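Local atomic coordinates of DUF871 domain-containing protein (Enterococcus faecalis, PDB entry 2P0O), a protein that is of unknown function but is probably a 6-phospho-N-acetylmuramidase, built from a TIM barrel and a cyclophilin-like C-terminal domain. Residues N17-I20 against I21-K25; I363-E366 against F367-L370. All coordinates share one frame; numbering follows the deposited sequence. Where two conformers were deposited one is given.

Contact 1 (N17-I20 against I21-K25)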
loop_
_atom_site.group_PDB
_atom_site.type_symbol
_atom_site.label_atom_id
_atom_site.label_comp_id
_atom_site.label_asym_id
_atom_site.label_seq_id
_atom_site.Cartn_x
_atom_site.Cartn_y
_atom_site.Cartn_z
ATOM N N ASN A 17 -7.681 21.998 3.535
ATOM C CA ASN A 17 -8.751 21.481 2.683
ATOM C C ASN A 17 -8.226 20.369 1.776
ATOM O O ASN A 17 -8.927 19.362 1.536
ATOM C CB ASN A 17 -9.390 22.628 1.913
ATOM C CG ASN A 17 -10.044 23.643 2.859
ATOM O OD1 ASN A 17 -10.389 23.303 3.997
ATOM N ND2 ASN A 17 -10.220 24.885 2.393
ATOM N N ASP A 18 -6.970 20.529 1.329
ATOM C CA ASP A 18 -6.286 19.480 0.611
ATOM C C ASP A 18 -6.298 18.170 1.389
ATOM O O ASP A 18 -6.639 17.150 0.839
ATOM C CB ASP A 18 -4.870 19.905 0.188
ATOM C CG ASP A 18 -4.903 21.080 -0.808
ATOM O OD1 ASP A 18 -5.960 21.298 -1.449
ATOM O OD2 ASP A 18 -3.890 21.802 -0.934
ATOM N N THR A 19 -6.027 18.227 2.684
ATOM C CA THR A 19 -6.052 17.034 3.515
ATOM C C THR A 19 -7.430 16.367 3.593
ATOM O O THR A 19 -7.537 15.139 3.455
ATOM C CB THR A 19 -5.464 17.333 4.905
ATOM O OG1 THR A 19 -4.096 17.727 4.726
ATOM C CG2 THR A 19 -5.531 16.103 5.819
ATOM N N ILE A 20 -8.464 17.170 3.798
ATOM C CA ILE A 20 -9.854 16.704 3.786
ATOM C C ILE A 20 -10.235 16.102 2.411
ATOM O O ILE A 20 -10.726 14.967 2.338
ATOM C CB ILE A 20 -10.817 17.831 4.269
ATOM C CG1 ILE A 20 -10.519 18.153 5.738
ATOM C CG2 ILE A 20 -12.287 17.454 4.072
ATOM C CD1 ILE A 20 -11.097 19.466 6.223
ATOM N N ILE A 21 -9.989 16.845 1.332
ATOM C CA ILE A 21 -10.149 16.322 -0.041
ATOM C C ILE A 21 -9.493 14.941 -0.181
ATOM O O ILE A 21 -10.134 13.970 -0.601
ATOM C CB ILE A 21 -9.620 17.321 -1.105
ATOM C CG1 ILE A 21 -10.573 18.500 -1.220
ATOM C CG2 ILE A 21 -9.533 16.677 -2.475
ATOM C CD1 ILE A 21 -9.929 19.798 -1.710
ATOM N N TYR A 22 -8.219 14.868 0.213
ATOM C CA TYR A 22 -7.454 13.645 0.226
ATOM C C TYR A 22 -8.105 12.492 0.988
ATOM O O TYR A 22 -8.200 11.360 0.460
ATOM C CB TYR A 22 -6.066 13.923 0.805
ATOM C CG TYR A 22 -5.180 12.683 0.955
ATOM C CD1 TYR A 22 -4.668 12.002 -0.160
ATOM C CD2 TYR A 22 -4.826 12.214 2.228
ATOM C CE1 TYR A 22 -3.818 10.855 0.006
ATOM C CE2 TYR A 22 -4.003 11.091 2.405
ATOM C CZ TYR A 22 -3.491 10.424 1.301
ATOM O OH TYR A 22 -2.662 9.322 1.523
ATOM N N ILE A 23 -8.490 12.754 2.236
ATOM C CA ILE A 23 -9.106 11.729 3.087
ATOM C C ILE A 23 -10.371 11.136 2.415
ATOM O O ILE A 23 -10.521 9.908 2.276
ATOM C CB ILE A 23 -9.428 12.282 4.502
ATOM C CG1 ILE A 23 -8.140 12.536 5.293
ATOM C CG2 ILE A 23 -10.331 11.313 5.266
ATOM C CD1 ILE A 23 -8.348 13.417 6.541
ATOM N N LYS A 24 -11.237 12.022 1.954
ATOM C CA LYS A 24 -12.467 11.635 1.272
ATOM C C LYS A 24 -12.207 10.816 0.001
ATOM O O LYS A 24 -12.865 9.790 -0.229
ATOM C CB LYS A 24 -13.318 12.871 0.949
ATOM C CG LYS A 24 -13.856 13.587 2.164
ATOM C CD LYS A 24 -14.950 14.614 1.771
ATOM C CE LYS A 24 -15.209 15.566 2.931
ATOM N NZ LYS A 24 -16.569 16.233 2.915
ATOM N N LYS A 25 -11.245 11.259 -0.815
ATOM C CA LYS A 25 -10.881 10.511 -2.019
ATOM C C LYS A 25 -10.312 9.138 -1.688
ATOM O O LYS A 25 -10.632 8.164 -2.349
ATOM C CB LYS A 25 -9.855 11.272 -2.834
ATOM C CG LYS A 25 -10.482 12.235 -3.792
ATOM C CD LYS A 25 -9.425 13.072 -4.485
ATOM C CE LYS A 25 -10.124 14.182 -5.257
ATOM N NZ LYS A 25 -9.097 14.906 -6.039
#
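I20 and K24 sit one turn apart on helix 17-28, the first helix of the TIM barrel, and their side chains leave the helix in a common direction. I20 CG2 touches K24 CE at 3.7 Å. The K24 chain is extended beyond CG, and this brings CE, the carbon next to the amine, to the isoleucine methyl. The next pair round the helix is T19 and I23. Their side chains cross at a slant, and T19 CG2 meets I23 CD1 at 4.0 Å. The methyl of T19 is anti to the backbone N (chi1 -62° for OG1), which turns it to the isoleucine and leaves OG1 beside the backbone N. There OG1 hydrogen-bonds T16 OG1, just before the helix.

Four i to i+4 backbone bonds hold these pairs in place. I21 N gives its hydrogen to N17 O at 2.7 Å, and K24 N to I20 O at 3.0 Å. Between them, Y22 N bonds D18 O and I23 N bonds T19 O, both at 2.8 Å.

The helix is the crossover of the beta-alpha-beta unit formed with strands 4-8 and 33-38. Its inner side carries Y22 and I23, both buried. They rest on I7 of strand 4-8, and I23 also meets L55 and I58 of helix 48-62. I20 touches I58 as well, while K24 reaches E62. On the exposed side, I21 folds back over the first turn, with its CD1 3.4 Å from N17 O.

Contact 2 (I363-E366 against F367-L370)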
loop_
_atom_site.group_PDB
_atom_site.type_symbol
_atom_site.label_atom_id
_atom_site.label_comp_id
_atom_site.label_asym_id
_atom_site.label_seq_id
_atom_site.Cartn_x
_atom_site.Cartn_y
_atom_site.Cartn_z
ATOM N N ILE A 363 -2.062 7.842 -17.005
ATOM C CA ILE A 363 -2.699 7.079 -15.938
ATOM C C ILE A 363 -3.819 7.888 -15.251
ATOM O O ILE A 363 -4.920 7.374 -15.038
ATOM C CB ILE A 363 -1.671 6.535 -14.932
ATOM C CG1 ILE A 363 -1.178 5.151 -15.397
ATOM C CG2 ILE A 363 -2.299 6.394 -13.496
ATOM C CD1 ILE A 363 -0.242 4.454 -14.410
ATOM N N GLU A 364 -3.542 9.155 -14.937
ATOM C CA GLU A 364 -4.532 10.013 -14.293
ATOM C C GLU A 364 -5.834 10.183 -15.090
ATOM O O GLU A 364 -6.917 10.012 -14.529
ATOM C CB GLU A 364 -3.930 11.363 -13.916
ATOM C CG GLU A 364 -2.787 11.251 -12.897
ATOM C CD GLU A 364 -1.374 11.296 -13.515
ATOM O OE1 GLU A 364 -1.120 10.584 -14.538
ATOM O OE2 GLU A 364 -0.529 12.062 -12.958
ATOM N N ASN A 365 -5.740 10.502 -16.377
ATOM C CA ASN A 365 -6.958 10.634 -17.185
ATOM C C ASN A 365 -7.610 9.301 -17.504
ATOM O O ASN A 365 -8.821 9.233 -17.716
ATOM C CB ASN A 365 -6.753 11.433 -18.477
ATOM C CG ASN A 365 -8.085 11.790 -19.157
ATOM O OD1 ASN A 365 -9.068 12.126 -18.494
ATOM N ND2 ASN A 365 -8.121 11.692 -20.479
ATOM N N GLU A 366 -6.825 8.242 -17.522
ATOM C CA GLU A 366 -7.378 6.933 -17.775
ATOM C C GLU A 366 -8.289 6.550 -16.594
ATOM O O GLU A 366 -9.393 6.057 -16.808
ATOM C CB GLU A 366 -6.237 5.947 -17.950
ATOM C CG GLU A 366 -6.411 4.972 -19.058
ATOM C CD GLU A 366 -6.656 5.612 -20.415
ATOM O OE1 GLU A 366 -5.750 6.273 -20.998
ATOM O OE2 GLU A 366 -7.779 5.436 -20.893
ATOM N N PHE A 367 -7.848 6.826 -15.353
ATOM C CA PHE A 367 -8.714 6.609 -14.194
ATOM C C PHE A 367 -9.918 7.562 -14.160
ATOM O O PHE A 367 -11.016 7.146 -13.768
ATOM C CB PHE A 367 -7.961 6.671 -12.864
ATOM C CG PHE A 367 -8.854 6.390 -11.664
ATOM C CD1 PHE A 367 -9.481 5.155 -11.522
ATOM C CD2 PHE A 367 -9.092 7.370 -10.705
ATOM C CE1 PHE A 367 -10.330 4.901 -10.456
ATOM C CE2 PHE A 367 -9.940 7.117 -9.624
ATOM C CZ PHE A 367 -10.560 5.878 -9.507
ATOM N N ARG A 368 -9.716 8.820 -14.567
ATOM C CA ARG A 368 -10.807 9.794 -14.673
ATOM C C ARG A 368 -11.927 9.311 -15.602
ATOM O O ARG A 368 -13.118 9.550 -15.350
ATOM C CB ARG A 368 -10.282 11.138 -15.216
ATOM C CG ARG A 368 -10.444 12.308 -14.272
ATOM C CD ARG A 368 -10.153 13.666 -14.976
ATOM N NE ARG A 368 -8.763 13.786 -15.460
ATOM C CZ ARG A 368 -7.676 13.933 -14.687
ATOM N NH1 ARG A 368 -7.775 13.971 -13.357
ATOM N NH2 ARG A 368 -6.473 14.028 -15.254
ATOM N N LYS A 369 -11.514 8.642 -16.677
ATOM C CA LYS A 369 -12.419 8.199 -17.720
ATOM C C LYS A 369 -13.401 7.202 -17.158
ATOM O O LYS A 369 -14.572 7.235 -17.493
ATOM C CB LYS A 369 -11.644 7.580 -18.887
ATOM C CG LYS A 369 -10.992 8.599 -19.814
ATOM C CD LYS A 369 -11.041 8.119 -21.257
ATOM C CE LYS A 369 -10.160 6.909 -21.462
ATOM N NZ LYS A 369 -10.904 5.767 -22.029
ATOM N N LEU A 370 -12.914 6.323 -16.291
ATOM C CA LEU A 370 -13.750 5.333 -15.641
ATOM C C LEU A 370 -14.962 5.925 -14.940
ATOM O O LEU A 370 -16.014 5.290 -14.882
ATOM C CB LEU A 370 -12.923 4.538 -14.629
ATOM C CG LEU A 370 -12.274 3.236 -15.070
ATOM C CD1 LEU A 370 -13.262 2.067 -14.968
ATOM C CD2 LEU A 370 -11.748 3.311 -16.495
#
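F367 N and R368 N donate to I363 O and E364 O, both at 3.0 Å, and K369 N to N365 O at 2.9 Å, in the i to i+4 pattern of helix 363-370. K369 N also has a weak bond to E366 O.

R368 turns back over the preceding turn. Its chain bends at chi3 (-63°), which lays the guanidinium over the backbone of E364. E364 O lies under the middle of the guanidinium, 4.0 Å from its plane. The side chains of N365 and R368 cross nearly at right angles. In the conformer given, the amide and guanidinium planes are only 23° apart, and R368 NE makes a weak bond to N365 OD1 at 3.5 Å. N365 was deposited in two conformers, so both details are doubtful.

E366 and K369 lean out from the helix together. A salt bridge is modelled between E366 OE2 and K369 NZ, but the place of OE2 is doubtful.

The other side of the helix faces the protein. I363 and F367 pack on A232 of helix 228-240, and I363 N bonds E246 OE2. The helix is thus two-sided: I363 and F367 meet the neighbouring helix, while its polar pairs rest on a weak bond and an uncertain ion pair, which probably constrain these side chains only modestly.

Overall arrangement
Contact 1 comes first along the chain and contact 2 close to its end. Each lies within a single helix. Helix 17-28 stands on the outside of the eight-stranded parallel barrel, between its first two strands. Helix 363-370 follows strand 354-359, the middle strand of the three-stranded mixed sheet. The two contacts are about 19 Å apart between centres and about 7 Å between nearest atoms, without touching. Helix 363-370 nevertheless packs on helix 228-240, which follows the last barrel strand, and F367 reaches L29 just beyond helix 17-28. The C-terminal end of the chain therefore returns to the barrel near its first helix.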